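Local coordinates for alpha-glucosidase (Bacteroides thetaiotaomicron, PDB 5XFM), which probably hydrolyses beta-L-arabinopyranosides and alpha-galactosides as a bifunctional, calcium-binding enzyme of glycoside hydrolase family 97, at residues E174-A179 with N463-D468; C475-I480 with M487-C492; W301-D306 with L493-L498; A517-L522 with Q527-A532; D468-N473 with D512-A517. The protein carries 1 engineered substitution. One frame throughout, in Å; residues are numbered along the deposited sequence.

Contact 1: E174-A179 with N463-D468; sequences EEEYKA and NQHFCD. With CA (calcium ion), chain E.
Glu176 and Phe466 mark the nearest backbone approach, their CA atoms 9.8 Å apart, so an irregular chain leading into strand 178-182 and helix 464-468 meet through side chains alone. Glu176 reaches across with an extended chain, its OE1 accepting from His465 NE2 at 2.7 Å. The bond is fairly straight (161°): it lies in the imidazole plane and uses the syn side of the carboxylate, though 21° out of its plane. His465 turns its ring away from its backbone N (chi1 171°), which carries NE2 to the acid. The pair is a His-carboxylate hydrogen bond joining the N-terminal domain to the catalytic barrel domain at the surface. Phe466 CE1 lies 3.7 Å from Glu176 CD, while His465 CD2 sits over the phenyl face. Shortening Glu176 to alanine removes the carboxylate, and His465 NE2 would probably be left without its acceptor and the edge of Phe466 without the CG beside it. Glu174 OE2 binds the calcium ion at 2.5 Å, a site completed by Glu452, Glu458 and waters.

Contact 2: C475-I480 with M487-C492; sequences CLHPFI and MEFGGC
The irregular chain that follows helix 470-474 in the TIM-barrel catalytic domain doubles back on itself here, and a Met-aromatic contact joins its two arms: Met487 lies over His477, with Phe489 beside them. SD of Met487 stands 4.1 Å from the centroid of the His477 imidazole and 18° off the ring normal, hence over the face, though displaced toward the rim. Met487 runs straight out to its sulfur and then bends at the last torsion (chi3 66°), which folds the methyl back along the histidine; CE lies 3.8 Å from His477 CB. The two side chains cross at about a right angle, with SD over the face and CE beside CB and CG. Phe489 comes to the far end of the imidazole. Its ring centroid is 5.8 Å from that of His477 with the planes at 55°, a tilt that makes the pair neither a stack nor an edge-to-face contact. All three side chains are buried, and no hydrogen bond passes between the arms. The surroundings tie the contact into the barrel: the backbone of Glu488 bonds to Ser451 and that of Phe489 to Ser457, while Val454 touches His477. At the tip of the imidazole, His477 NE2 comes within 4.1 Å of Phe489 CE1.

Contact 3: W301-D306 with L493-L498; sequences WILWQD and LLNKRL. Engineered in segment 493-498: Leu493 (natural residue Phe).
Leu303, at the end of helix 300-304, has the most surface buried here, and its two methyls divide the work. CD2 meets CD2 of Leu493 at 3.6 Å and also lies 3.9 Å from Leu498 CA, while CD1 reaches Asn495 ND2 at 3.6 Å. Leu493 is an engineered residue, phenylalanine in the natural sequence; its side chain crosses that of Leu303 obliquely, and one methyl makes the contact. Asn495 runs past Leu303 in the opposite direction, laying its amide against CD1. The polar end is held by other partners: OD1 accepts from Asn534 and Asn535, and ND2 donates to a water at 3.1 Å that also accepts from Trp304 NE1. Thus the helix after the first strand of the TIM-barrel sheet, 295-299, meets the loop leading into strand 497-498. With no direct hydrogen bond between the segments, cohesion rests on apolar contact and a single bridging water, so it depends on shape more than on polar direction.

Contact 4: A517-L522 with Q527-A532; sequences ATTVLL and QNFALA
Polar links tie Gln527 to the end of helix 512-521. Its NE2 gives a weak hydrogen bond to Leu522 O, 3.0 Å long and bent to 125°, and also donates to a water 3.2 Å away. That water lies 2.8 Å from Thr519 O and may donate to it, so one side-chain amide reaches one carbonyl of the helix end directly and perhaps a second through water. A sharp bend in the glutamine chain (chi2 -79°) turns the amide back toward the helix. The apolar part is formed by Thr519 and Phe529, whose side chains cross at about a right angle. Thr519 CG2 lies 3.7 Å from Phe529 CE2, approaching the ring obliquely, while its hydroxyl is engaged within its own helix by Leu516 O. Gln527 CB lies over one face of the same phenyl ring, toward its rim, and Met547 of helix 541-549 touches both Thr519 and Phe529. Gln527 therefore serves both kinds of interaction, its amide in the polar links and its CB in the ring packing. A helix followed within a few residues by strand 526-528, which pairs parallel with 295-299, is the closing helix-to-strand step of the TIM barrel.

Contact 5: D468-N473 with D512-A517; sequences DEEAFN and DVFQLA
Glu470 and Gln515 form the tight, polar part of this meeting between helices 470-474 and 512-521. Gln515 NE2 donates to Glu470 OE2 at 2.7 Å along a fairly straight line (158°), reaching the syn side of the carboxylate and staying close to the plane of its own amide. Glu470 spans the gap because its chain is extended and CG lies opposite the backbone N (chi1 178°). Its OE1 is hydrogen-bonded to Thr510 OG1, which is also hydrogen-bonded to Gln515 NE2, and Gln515 OE1 accepts from Leu493 N. Phe514 CE1 also comes within 3.5 Å of Glu470 OE2. Looser is the apolar meeting of Ala471 with the Phe514 ring, Ala471 CB lying 3.9 Å from Phe514 CE2. On the partly exposed side, Phe472 points away from helix 512-521. A leucine in place of Glu470 would probably leave both Gln515 NE2 and Thr510 OG1 without the carboxylate oxygens they meet. These hydrogen bonds may help offset the cost of burying the carboxylate, which with Thr510 and Leu493 N probably helps hold the Gln515 amide in one orientation, while Phe514 packs against Ala471.

Of the five contacts, four lie within the catalytic domain and the first ties it to the N-terminal domain beside a calcium site. Contact 1 carries a calcium ligand, while the side chain of Phe489 in contact 2 is about 10 Å from the ion and that of Leu493 in contact 3 about 14 Å. Contacts 1 and 5 share Asp468; contacts 4 and 5 share Ala517 and helix 512-521, their centres about 10 Å apart. Contact 2 lies nested in the loops closed by contacts 3 and 5, and meets contact 4 through Gly491 O and Ala530 N, 2.9 Å apart. Contact 3 touches contact 4 where Leu493 CD2 lies 3.6 Å from Ala530 CB.

Contact 1: E174-A179 with N463-D468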
# COMPACT_ATOMS: atom_id res chain seq x y z
N GLU A 174 -0.76 11.23 -3.28
CA GLU A 174 -0.70 11.94 -2.02
C GLU A 174 -1.92 12.84 -1.84
O GLU A 174 -1.80 14.06 -1.74
CB GLU A 174 0.60 12.75 -1.93
CG GLU A 174 1.79 11.92 -1.45
CD GLU A 174 3.15 12.54 -1.78
OE1 GLU A 174 3.21 13.53 -2.54
OE2 GLU A 174 4.16 12.06 -1.24
N GLU A 175 -3.11 12.24 -1.78
CA GLU A 175 -4.34 13.02 -1.66
C GLU A 175 -5.17 12.59 -0.46
O GLU A 175 -4.91 11.56 0.17
CB GLU A 175 -5.16 12.91 -2.95
CG GLU A 175 -4.36 13.28 -4.20
CD GLU A 175 -3.93 14.74 -4.25
OE1 GLU A 175 -4.67 15.61 -3.74
OE2 GLU A 175 -2.83 15.01 -4.79
N GLU A 176 -6.18 13.39 -0.14
CA GLU A 176 -6.96 13.17 1.07
C GLU A 176 -8.24 12.41 0.80
O GLU A 176 -8.74 12.42 -0.32
CB GLU A 176 -7.29 14.51 1.73
CG GLU A 176 -6.10 15.24 2.28
CD GLU A 176 -6.47 16.59 2.85
OE1 GLU A 176 -6.81 16.66 4.05
OE2 GLU A 176 -6.43 17.58 2.09
N TYR A 177 -8.76 11.76 1.84
CA TYR A 177 -9.98 10.96 1.76
C TYR A 177 -11.22 11.71 2.23
O TYR A 177 -11.12 12.70 2.96
CB TYR A 177 -9.85 9.69 2.59
CG TYR A 177 -8.84 8.68 2.10
CD1 TYR A 177 -7.49 8.82 2.42
CD2 TYR A 177 -9.24 7.58 1.36
CE1 TYR A 177 -6.56 7.90 1.99
CE2 TYR A 177 -8.32 6.64 0.92
CZ TYR A 177 -6.98 6.81 1.24
OH TYR A 177 -6.05 5.90 0.81
N LYS A 178 -12.38 11.24 1.79
CA LYS A 178 -13.67 11.59 2.39
C LYS A 178 -14.36 10.32 2.88
O LYS A 178 -14.47 9.34 2.13
CB LYS A 178 -14.57 12.32 1.39
CG LYS A 178 -14.04 13.64 0.89
CD LYS A 178 -15.13 14.41 0.15
CE LYS A 178 -15.47 13.76 -1.19
NZ LYS A 178 -16.59 14.43 -1.91
N ALA A 179 -14.79 10.31 4.13
CA ALA A 179 -15.38 9.11 4.71
C ALA A 179 -16.89 9.10 4.49
O ALA A 179 -17.55 10.12 4.68
CB ALA A 179 -15.06 9.01 6.19
N ASN A 463 2.36 21.00 7.66
CA ASN A 463 1.08 21.68 7.80
C ASN A 463 0.29 21.16 9.01
O ASN A 463 0.10 19.96 9.17
CB ASN A 463 0.27 21.50 6.51
CG ASN A 463 -1.05 22.29 6.49
OD1 ASN A 463 -1.61 22.65 7.53
ND2 ASN A 463 -1.54 22.56 5.29
N GLN A 464 -0.17 22.10 9.83
CA GLN A 464 -0.93 21.80 11.04
C GLN A 464 -2.20 21.02 10.74
O GLN A 464 -2.67 20.24 11.58
CB GLN A 464 -1.30 23.11 11.76
CG GLN A 464 -2.02 22.90 13.08
CD GLN A 464 -1.16 22.17 14.09
OE1 GLN A 464 0.05 22.43 14.20
NE2 GLN A 464 -1.76 21.24 14.82
N HIS A 465 -2.76 21.25 9.56
CA HIS A 465 -3.95 20.54 9.11
C HIS A 465 -3.76 19.04 9.23
O HIS A 465 -4.60 18.34 9.79
CB HIS A 465 -4.29 20.91 7.66
CG HIS A 465 -5.38 20.07 7.05
ND1 HIS A 465 -6.71 20.20 7.40
CD2 HIS A 465 -5.33 19.10 6.11
CE1 HIS A 465 -7.43 19.34 6.70
NE2 HIS A 465 -6.62 18.66 5.91
N PHE A 466 -2.62 18.54 8.75
CA PHE A 466 -2.37 17.11 8.74
C PHE A 466 -2.03 16.57 10.13
O PHE A 466 -2.14 15.37 10.38
CB PHE A 466 -1.27 16.77 7.73
CG PHE A 466 -1.68 17.01 6.31
CD1 PHE A 466 -2.68 16.23 5.73
CD2 PHE A 466 -1.08 18.00 5.56
CE1 PHE A 466 -3.07 16.46 4.42
CE2 PHE A 466 -1.46 18.23 4.25
CZ PHE A 466 -2.46 17.45 3.68
N CYS A 467 -1.62 17.44 11.04
CA CYS A 467 -1.54 17.08 12.46
C CYS A 467 -2.94 16.89 13.03
O CYS A 467 -3.18 15.99 13.83
CB CYS A 467 -0.79 18.14 13.27
SG CYS A 467 1.00 18.11 13.11
N ASP A 468 -3.86 17.78 12.64
CA ASP A 468 -5.23 17.73 13.14
C ASP A 468 -5.96 16.52 12.58
O ASP A 468 -6.88 16.00 13.21
CB ASP A 468 -5.99 19.02 12.79
CG ASP A 468 -5.41 20.26 13.47
OD1 ASP A 468 -4.63 20.13 14.44
OD2 ASP A 468 -5.74 21.39 13.04
CA CA E . 6.59 12.52 -0.67
O HOH W 1 5.92 14.78 -1.51
O HOH W 2 7.44 12.68 -2.87
O HOH W 3 7.87 15.04 -0.35
O HOH W 4 8.87 11.91 -0.16

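Contact 2: C475-I480 with M487-C492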
# COMPACT_ATOMS: atom_id res chain seq x y z
N CYS A 475 -6.77 5.92 11.12
CA CYS A 475 -7.92 5.03 11.23
C CYS A 475 -8.47 4.69 9.86
O CYS A 475 -9.47 3.98 9.75
CB CYS A 475 -9.02 5.65 12.10
SG CYS A 475 -8.66 5.64 13.87
N LEU A 476 -7.85 5.22 8.82
CA LEU A 476 -8.21 4.77 7.48
C LEU A 476 -7.26 3.70 6.94
O LEU A 476 -7.71 2.68 6.40
CB LEU A 476 -8.26 5.96 6.51
CG LEU A 476 -9.42 6.93 6.72
CD1 LEU A 476 -9.21 8.17 5.88
CD2 LEU A 476 -10.75 6.28 6.39
N HIS A 477 -5.95 3.91 7.12
CA HIS A 477 -4.93 3.10 6.43
C HIS A 477 -5.00 1.57 6.55
O HIS A 477 -4.82 0.88 5.55
CB HIS A 477 -3.55 3.57 6.88
CG HIS A 477 -3.27 4.99 6.52
ND1 HIS A 477 -3.75 5.57 5.37
CD2 HIS A 477 -2.60 5.96 7.19
CE1 HIS A 477 -3.38 6.84 5.33
NE2 HIS A 477 -2.68 7.10 6.42
N PRO A 478 -5.27 1.04 7.76
CA PRO A 478 -5.33 -0.43 7.81
C PRO A 478 -6.48 -1.03 7.01
O PRO A 478 -6.41 -2.21 6.66
CB PRO A 478 -5.49 -0.72 9.31
CG PRO A 478 -5.86 0.57 9.94
CD PRO A 478 -5.25 1.63 9.10
N PHE A 479 -7.51 -0.24 6.73
CA PHE A 479 -8.65 -0.69 5.94
C PHE A 479 -8.44 -0.49 4.43
O PHE A 479 -9.10 -1.16 3.62
CB PHE A 479 -9.93 0.04 6.37
CG PHE A 479 -10.32 -0.17 7.81
CD1 PHE A 479 -10.04 0.80 8.77
CD2 PHE A 479 -10.99 -1.32 8.20
CE1 PHE A 479 -10.41 0.62 10.09
CE2 PHE A 479 -11.36 -1.50 9.52
CZ PHE A 479 -11.07 -0.54 10.47
N ILE A 480 -7.56 0.43 4.06
CA ILE A 480 -7.45 0.85 2.66
C ILE A 480 -6.00 0.83 2.12
O ILE A 480 -5.55 -0.18 1.60
CB ILE A 480 -8.06 2.26 2.45
CG1 ILE A 480 -9.49 2.31 3.00
CG2 ILE A 480 -8.08 2.64 0.97
CD1 ILE A 480 -10.17 3.64 2.90
N MET A 487 3.45 0.31 3.37
CA MET A 487 3.31 1.76 3.42
C MET A 487 4.42 2.39 4.25
O MET A 487 4.44 2.25 5.48
CB MET A 487 1.94 2.13 3.98
CG MET A 487 1.61 3.60 3.97
SD MET A 487 -0.04 3.86 4.63
CE MET A 487 0.18 3.37 6.34
N GLU A 488 5.35 3.06 3.59
CA GLU A 488 6.48 3.69 4.27
C GLU A 488 6.06 5.06 4.77
O GLU A 488 6.24 6.07 4.08
CB GLU A 488 7.70 3.81 3.35
CG GLU A 488 8.91 3.05 3.85
CD GLU A 488 9.70 3.82 4.91
OE1 GLU A 488 9.70 5.07 4.88
OE2 GLU A 488 10.32 3.18 5.79
N PHE A 489 5.47 5.09 5.96
CA PHE A 489 4.77 6.28 6.43
C PHE A 489 5.69 7.26 7.17
O PHE A 489 5.45 8.47 7.17
CB PHE A 489 3.60 5.87 7.34
CG PHE A 489 2.75 7.02 7.79
CD1 PHE A 489 1.75 7.52 6.98
CD2 PHE A 489 2.95 7.59 9.04
CE1 PHE A 489 0.96 8.59 7.40
CE2 PHE A 489 2.17 8.65 9.47
CZ PHE A 489 1.17 9.15 8.64
N GLY A 490 6.74 6.74 7.80
CA GLY A 490 7.63 7.58 8.59
C GLY A 490 6.99 8.05 9.89
O GLY A 490 7.25 9.17 10.36
N GLY A 491 6.17 7.19 10.48
CA GLY A 491 5.41 7.52 11.67
C GLY A 491 6.17 7.47 12.99
O GLY A 491 7.40 7.37 13.02
N CYS A 492 5.40 7.57 14.07
CA CYS A 492 5.91 7.63 15.44
C CYS A 492 6.71 8.90 15.69
O CYS A 492 7.94 8.88 15.73
CB CYS A 492 6.76 6.41 15.80
SG CYS A 492 7.06 6.28 17.58

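Contact 3: W301-D306 with L493-L498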
# COMPACT_ATOMS: atom_id res chain seq x y z
N TRP A 301 16.11 13.89 8.23
CA TRP A 301 15.38 14.89 7.44
C TRP A 301 13.93 15.12 7.89
O TRP A 301 13.41 16.20 7.70
CB TRP A 301 15.39 14.51 5.95
CG TRP A 301 14.64 15.49 5.11
CD1 TRP A 301 15.12 16.62 4.52
CD2 TRP A 301 13.24 15.44 4.80
NE1 TRP A 301 14.12 17.27 3.84
CE2 TRP A 301 12.95 16.57 4.00
CE3 TRP A 301 12.21 14.56 5.11
CZ2 TRP A 301 11.67 16.83 3.51
CZ3 TRP A 301 10.94 14.81 4.63
CH2 TRP A 301 10.68 15.94 3.83
N ILE A 302 13.25 14.10 8.41
CA ILE A 302 11.84 14.29 8.72
C ILE A 302 11.62 15.44 9.73
O ILE A 302 10.80 16.32 9.51
CB ILE A 302 11.17 12.98 9.23
CG1 ILE A 302 9.71 13.23 9.60
CG2 ILE A 302 11.93 12.36 10.40
CD1 ILE A 302 8.89 13.76 8.46
N LEU A 303 12.41 15.46 10.80
CA LEU A 303 12.25 16.49 11.83
C LEU A 303 13.28 17.62 11.75
O LEU A 303 13.01 18.74 12.21
CB LEU A 303 12.31 15.85 13.22
CG LEU A 303 11.01 15.19 13.66
CD1 LEU A 303 11.18 14.51 15.01
CD2 LEU A 303 9.90 16.22 13.72
N TRP A 304 14.46 17.34 11.20
CA TRP A 304 15.52 18.34 11.14
C TRP A 304 15.69 18.92 9.73
O TRP A 304 16.42 19.89 9.52
CB TRP A 304 16.84 17.73 11.63
CG TRP A 304 16.84 17.39 13.10
CD1 TRP A 304 15.76 17.36 13.94
CD2 TRP A 304 17.97 17.03 13.90
NE1 TRP A 304 16.15 17.01 15.21
CE2 TRP A 304 17.51 16.79 15.21
CE3 TRP A 304 19.34 16.88 13.63
CZ2 TRP A 304 18.36 16.42 16.25
CZ3 TRP A 304 20.18 16.50 14.67
CH2 TRP A 304 19.69 16.28 15.96
N GLN A 305 15.00 18.31 8.77
CA GLN A 305 14.89 18.80 7.39
C GLN A 305 16.23 19.01 6.68
O GLN A 305 17.24 18.41 7.05
CB GLN A 305 14.07 20.09 7.37
CG GLN A 305 12.64 19.90 7.88
CD GLN A 305 11.77 19.12 6.91
OE1 GLN A 305 11.66 19.47 5.74
NE2 GLN A 305 11.13 18.06 7.41
N ASP A 306 16.23 19.88 5.66
CA ASP A 306 17.38 20.03 4.76
C ASP A 306 18.64 20.49 5.49
O ASP A 306 19.76 20.21 5.06
CB ASP A 306 17.05 21.04 3.65
CG ASP A 306 16.17 20.45 2.55
OD1 ASP A 306 15.92 19.23 2.54
OD2 ASP A 306 15.73 21.23 1.68
N LEU A 493 5.99 10.00 15.82
CA LEU A 493 6.59 11.27 16.21
C LEU A 493 6.44 11.44 17.71
O LEU A 493 5.33 11.61 18.22
CB LEU A 493 5.92 12.44 15.47
CG LEU A 493 6.28 12.59 13.99
CD1 LEU A 493 5.05 12.92 13.17
CD2 LEU A 493 7.33 13.66 13.82
N LEU A 494 7.56 11.38 18.43
CA LEU A 494 7.50 11.49 19.88
C LEU A 494 7.82 12.92 20.31
O LEU A 494 7.56 13.30 21.45
CB LEU A 494 8.45 10.48 20.52
CG LEU A 494 7.95 9.03 20.35
CD1 LEU A 494 8.88 8.04 21.02
CD2 LEU A 494 6.55 8.90 20.92
N ASN A 495 8.35 13.71 19.38
CA ASN A 495 8.41 15.16 19.54
C ASN A 495 7.01 15.76 19.74
O ASN A 495 6.05 15.27 19.15
CB ASN A 495 9.08 15.80 18.32
CG ASN A 495 10.57 16.02 18.50
OD1 ASN A 495 11.22 15.34 19.30
ND2 ASN A 495 11.13 16.94 17.73
N LYS A 496 6.91 16.80 20.55
CA LYS A 496 5.63 17.50 20.72
C LYS A 496 5.52 18.62 19.71
O LYS A 496 4.42 18.99 19.29
CB LYS A 496 5.48 18.06 22.12
CG LYS A 496 5.39 17.04 23.22
CD LYS A 496 5.55 17.72 24.57
CE LYS A 496 5.58 16.71 25.70
NZ LYS A 496 4.20 16.22 25.97
N ARG A 497 6.66 19.18 19.34
CA ARG A 497 6.69 20.22 18.33
C ARG A 497 7.57 19.78 17.18
O ARG A 497 8.72 19.36 17.38
CB ARG A 497 7.19 21.54 18.93
CG ARG A 497 6.29 22.08 20.03
CD ARG A 497 4.90 22.41 19.51
NE ARG A 497 4.93 23.44 18.48
CZ ARG A 497 4.98 24.74 18.73
NH1 ARG A 497 5.02 25.18 19.99
NH2 ARG A 497 4.99 25.62 17.73
N LEU A 498 7.04 19.89 15.97
CA LEU A 498 7.66 19.24 14.82
C LEU A 498 8.71 20.11 14.15
O LEU A 498 8.55 20.52 12.99
CB LEU A 498 6.60 18.81 13.80
CG LEU A 498 6.01 17.41 14.03
CD1 LEU A 498 5.59 17.19 15.48
CD2 LEU A 498 4.84 17.14 13.07
O HOH W 5 14.17 17.06 17.36

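Contact 4: A517-L522 with Q527-A532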
# COMPACT_ATOMS: atom_id res chain seq x y z
N ALA A 517 1.36 2.86 19.32
CA ALA A 517 0.36 2.00 18.69
C ALA A 517 0.48 2.05 17.18
O ALA A 517 0.23 1.06 16.49
CB ALA A 517 -1.04 2.42 19.13
N THR A 518 0.84 3.22 16.67
CA THR A 518 0.97 3.43 15.23
C THR A 518 2.13 2.61 14.62
O THR A 518 2.11 2.30 13.43
CB THR A 518 1.16 4.95 14.96
OG1 THR A 518 -0.13 5.57 14.82
CG2 THR A 518 1.97 5.23 13.71
N THR A 519 3.10 2.22 15.43
CA THR A 519 4.18 1.35 14.93
C THR A 519 3.68 -0.06 14.65
O THR A 519 4.27 -0.81 13.87
CB THR A 519 5.38 1.30 15.91
OG1 THR A 519 5.01 0.63 17.12
CG2 THR A 519 5.87 2.71 16.23
N VAL A 520 2.57 -0.42 15.28
CA VAL A 520 1.96 -1.72 15.06
C VAL A 520 0.85 -1.62 14.00
O VAL A 520 0.68 -2.52 13.18
CB VAL A 520 1.41 -2.30 16.37
CG1 VAL A 520 0.72 -3.63 16.12
CG2 VAL A 520 2.54 -2.47 17.37
N LEU A 521 0.11 -0.52 14.03
CA LEU A 521 -0.97 -0.32 13.08
C LEU A 521 -0.49 -0.21 11.63
O LEU A 521 -1.09 -0.81 10.74
CB LEU A 521 -1.76 0.94 13.44
CG LEU A 521 -2.54 0.85 14.75
CD1 LEU A 521 -3.22 2.18 15.07
CD2 LEU A 521 -3.54 -0.28 14.70
N LEU A 522 0.58 0.54 11.40
CA LEU A 522 1.06 0.80 10.04
C LEU A 522 2.27 -0.07 9.68
O LEU A 522 3.35 0.09 10.27
CB LEU A 522 1.39 2.29 9.88
CG LEU A 522 0.35 3.29 10.39
CD1 LEU A 522 0.73 4.73 10.06
CD2 LEU A 522 -1.04 2.97 9.85
N GLN A 527 11.31 0.26 8.53
CA GLN A 527 10.67 1.44 9.11
C GLN A 527 11.68 2.52 9.43
O GLN A 527 12.55 2.34 10.29
CB GLN A 527 9.89 1.09 10.38
CG GLN A 527 8.68 0.16 10.19
CD GLN A 527 7.44 0.86 9.66
OE1 GLN A 527 7.53 1.83 8.89
NE2 GLN A 527 6.28 0.39 10.07
N ASN A 528 11.55 3.66 8.76
CA ASN A 528 12.30 4.85 9.12
C ASN A 528 11.38 5.75 9.94
O ASN A 528 10.66 6.58 9.39
CB ASN A 528 12.83 5.58 7.88
CG ASN A 528 13.69 4.68 7.01
OD1 ASN A 528 14.75 4.21 7.42
ND2 ASN A 528 13.24 4.44 5.78
N PHE A 529 11.36 5.51 11.25
CA PHE A 529 10.52 6.27 12.17
C PHE A 529 10.99 7.70 12.33
O PHE A 529 12.15 8.02 12.07
CB PHE A 529 10.47 5.58 13.54
CG PHE A 529 9.82 4.23 13.52
CD1 PHE A 529 10.54 3.10 13.87
CD2 PHE A 529 8.50 4.09 13.14
CE1 PHE A 529 9.95 1.86 13.84
CE2 PHE A 529 7.90 2.86 13.11
CZ PHE A 529 8.62 1.73 13.47
N ALA A 530 10.08 8.57 12.76
CA ALA A 530 10.40 9.98 12.91
C ALA A 530 10.94 10.32 14.31
O ALA A 530 10.60 11.35 14.88
CB ALA A 530 9.18 10.82 12.61
N LEU A 531 11.81 9.47 14.84
CA LEU A 531 12.46 9.75 16.11
C LEU A 531 13.61 10.75 15.90
O LEU A 531 14.05 10.98 14.78
CB LEU A 531 12.98 8.47 16.75
CG LEU A 531 11.94 7.43 17.14
CD1 LEU A 531 12.60 6.22 17.78
CD2 LEU A 531 10.91 8.03 18.06
N ALA A 532 14.08 11.33 17.00
CA ALA A 532 15.24 12.22 16.97
C ALA A 532 16.06 12.03 18.25
O ALA A 532 15.53 11.60 19.26
CB ALA A 532 14.80 13.65 16.81
O HOH W 6 6.47 -1.68 12.45

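Contact 5: D468-N473 with D512-A517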
# COMPACT_ATOMS: atom_id res chain seq x y z
N ASP A 468 -3.86 17.78 12.64
CA ASP A 468 -5.23 17.73 13.14
C ASP A 468 -5.96 16.52 12.58
O ASP A 468 -6.88 16.00 13.21
CB ASP A 468 -5.99 19.02 12.79
CG ASP A 468 -5.41 20.26 13.47
OD1 ASP A 468 -4.63 20.13 14.44
OD2 ASP A 468 -5.74 21.39 13.04
N GLU A 469 -5.54 16.06 11.41
CA GLU A 469 -6.20 14.96 10.71
C GLU A 469 -5.51 13.61 10.93
O GLU A 469 -5.99 12.58 10.43
CB GLU A 469 -6.25 15.24 9.21
CG GLU A 469 -7.08 16.44 8.81
CD GLU A 469 -8.56 16.14 8.80
OE1 GLU A 469 -8.98 15.33 7.95
OE2 GLU A 469 -9.29 16.71 9.64
N GLU A 470 -4.42 13.62 11.69
CA GLU A 470 -3.60 12.42 11.84
C GLU A 470 -4.39 11.18 12.25
O GLU A 470 -4.26 10.11 11.63
CB GLU A 470 -2.49 12.64 12.87
CG GLU A 470 -1.66 11.39 13.10
CD GLU A 470 -0.67 11.51 14.23
OE1 GLU A 470 -0.83 12.42 15.07
OE2 GLU A 470 0.25 10.67 14.29
N ALA A 471 -5.21 11.31 13.29
CA ALA A 471 -5.94 10.17 13.82
C ALA A 471 -6.90 9.59 12.79
O ALA A 471 -6.98 8.38 12.61
CB ALA A 471 -6.68 10.57 15.09
N PHE A 472 -7.61 10.46 12.08
CA PHE A 472 -8.54 10.08 11.02
C PHE A 472 -7.87 9.19 9.95
O PHE A 472 -8.34 8.08 9.65
CB PHE A 472 -9.13 11.37 10.42
CG PHE A 472 -9.99 11.16 9.20
CD1 PHE A 472 -11.23 10.56 9.31
CD2 PHE A 472 -9.58 11.63 7.96
CE1 PHE A 472 -12.03 10.39 8.20
CE2 PHE A 472 -10.37 11.47 6.85
CZ PHE A 472 -11.60 10.84 6.96
N ASN A 473 -6.76 9.68 9.40
CA ASN A 473 -6.03 8.94 8.36
C ASN A 473 -5.42 7.64 8.89
O ASN A 473 -5.42 6.60 8.20
CB ASN A 473 -4.95 9.83 7.75
CG ASN A 473 -5.53 10.98 6.94
OD1 ASN A 473 -5.22 12.15 7.19
ND2 ASN A 473 -6.38 10.65 5.97
N ASP A 512 1.46 10.01 23.06
CA ASP A 512 2.63 9.17 22.87
C ASP A 512 2.21 7.72 22.63
O ASP A 512 2.75 7.06 21.75
CB ASP A 512 3.56 9.25 24.08
CG ASP A 512 4.15 10.63 24.29
OD1 ASP A 512 3.89 11.51 23.45
OD2 ASP A 512 4.88 10.83 25.28
N VAL A 513 1.23 7.25 23.40
CA VAL A 513 0.80 5.87 23.27
C VAL A 513 0.10 5.66 21.92
O VAL A 513 0.24 4.60 21.31
CB VAL A 513 -0.13 5.45 24.43
CG1 VAL A 513 -0.64 4.04 24.22
CG2 VAL A 513 0.63 5.51 25.75
N PHE A 514 -0.61 6.68 21.45
CA PHE A 514 -1.12 6.69 20.08
C PHE A 514 0.01 6.40 19.09
O PHE A 514 -0.10 5.54 18.22
CB PHE A 514 -1.78 8.04 19.75
CG PHE A 514 -2.30 8.14 18.34
CD1 PHE A 514 -1.44 8.42 17.28
CD2 PHE A 514 -3.65 8.00 18.07
CE1 PHE A 514 -1.91 8.51 15.98
CE2 PHE A 514 -4.14 8.10 16.77
CZ PHE A 514 -3.26 8.36 15.73
N GLN A 515 1.09 7.16 19.22
CA GLN A 515 2.25 7.02 18.35
C GLN A 515 2.88 5.64 18.40
O GLN A 515 3.28 5.10 17.37
CB GLN A 515 3.31 8.09 18.68
CG GLN A 515 2.83 9.51 18.45
CD GLN A 515 2.56 9.76 16.98
OE1 GLN A 515 3.36 9.40 16.11
NE2 GLN A 515 1.43 10.40 16.68
N LEU A 516 3.02 5.10 19.61
CA LEU A 516 3.57 3.77 19.81
C LEU A 516 2.67 2.72 19.12
O LEU A 516 3.15 1.83 18.41
CB LEU A 516 3.73 3.48 21.31
CG LEU A 516 4.63 4.44 22.11
CD1 LEU A 516 4.79 3.98 23.56
CD2 LEU A 516 6.00 4.66 21.48
N ALA A 517 1.36 2.86 19.32
CA ALA A 517 0.36 2.00 18.69
C ALA A 517 0.48 2.05 17.18
O ALA A 517 0.23 1.06 16.49
CB ALA A 517 -1.04 2.42 19.13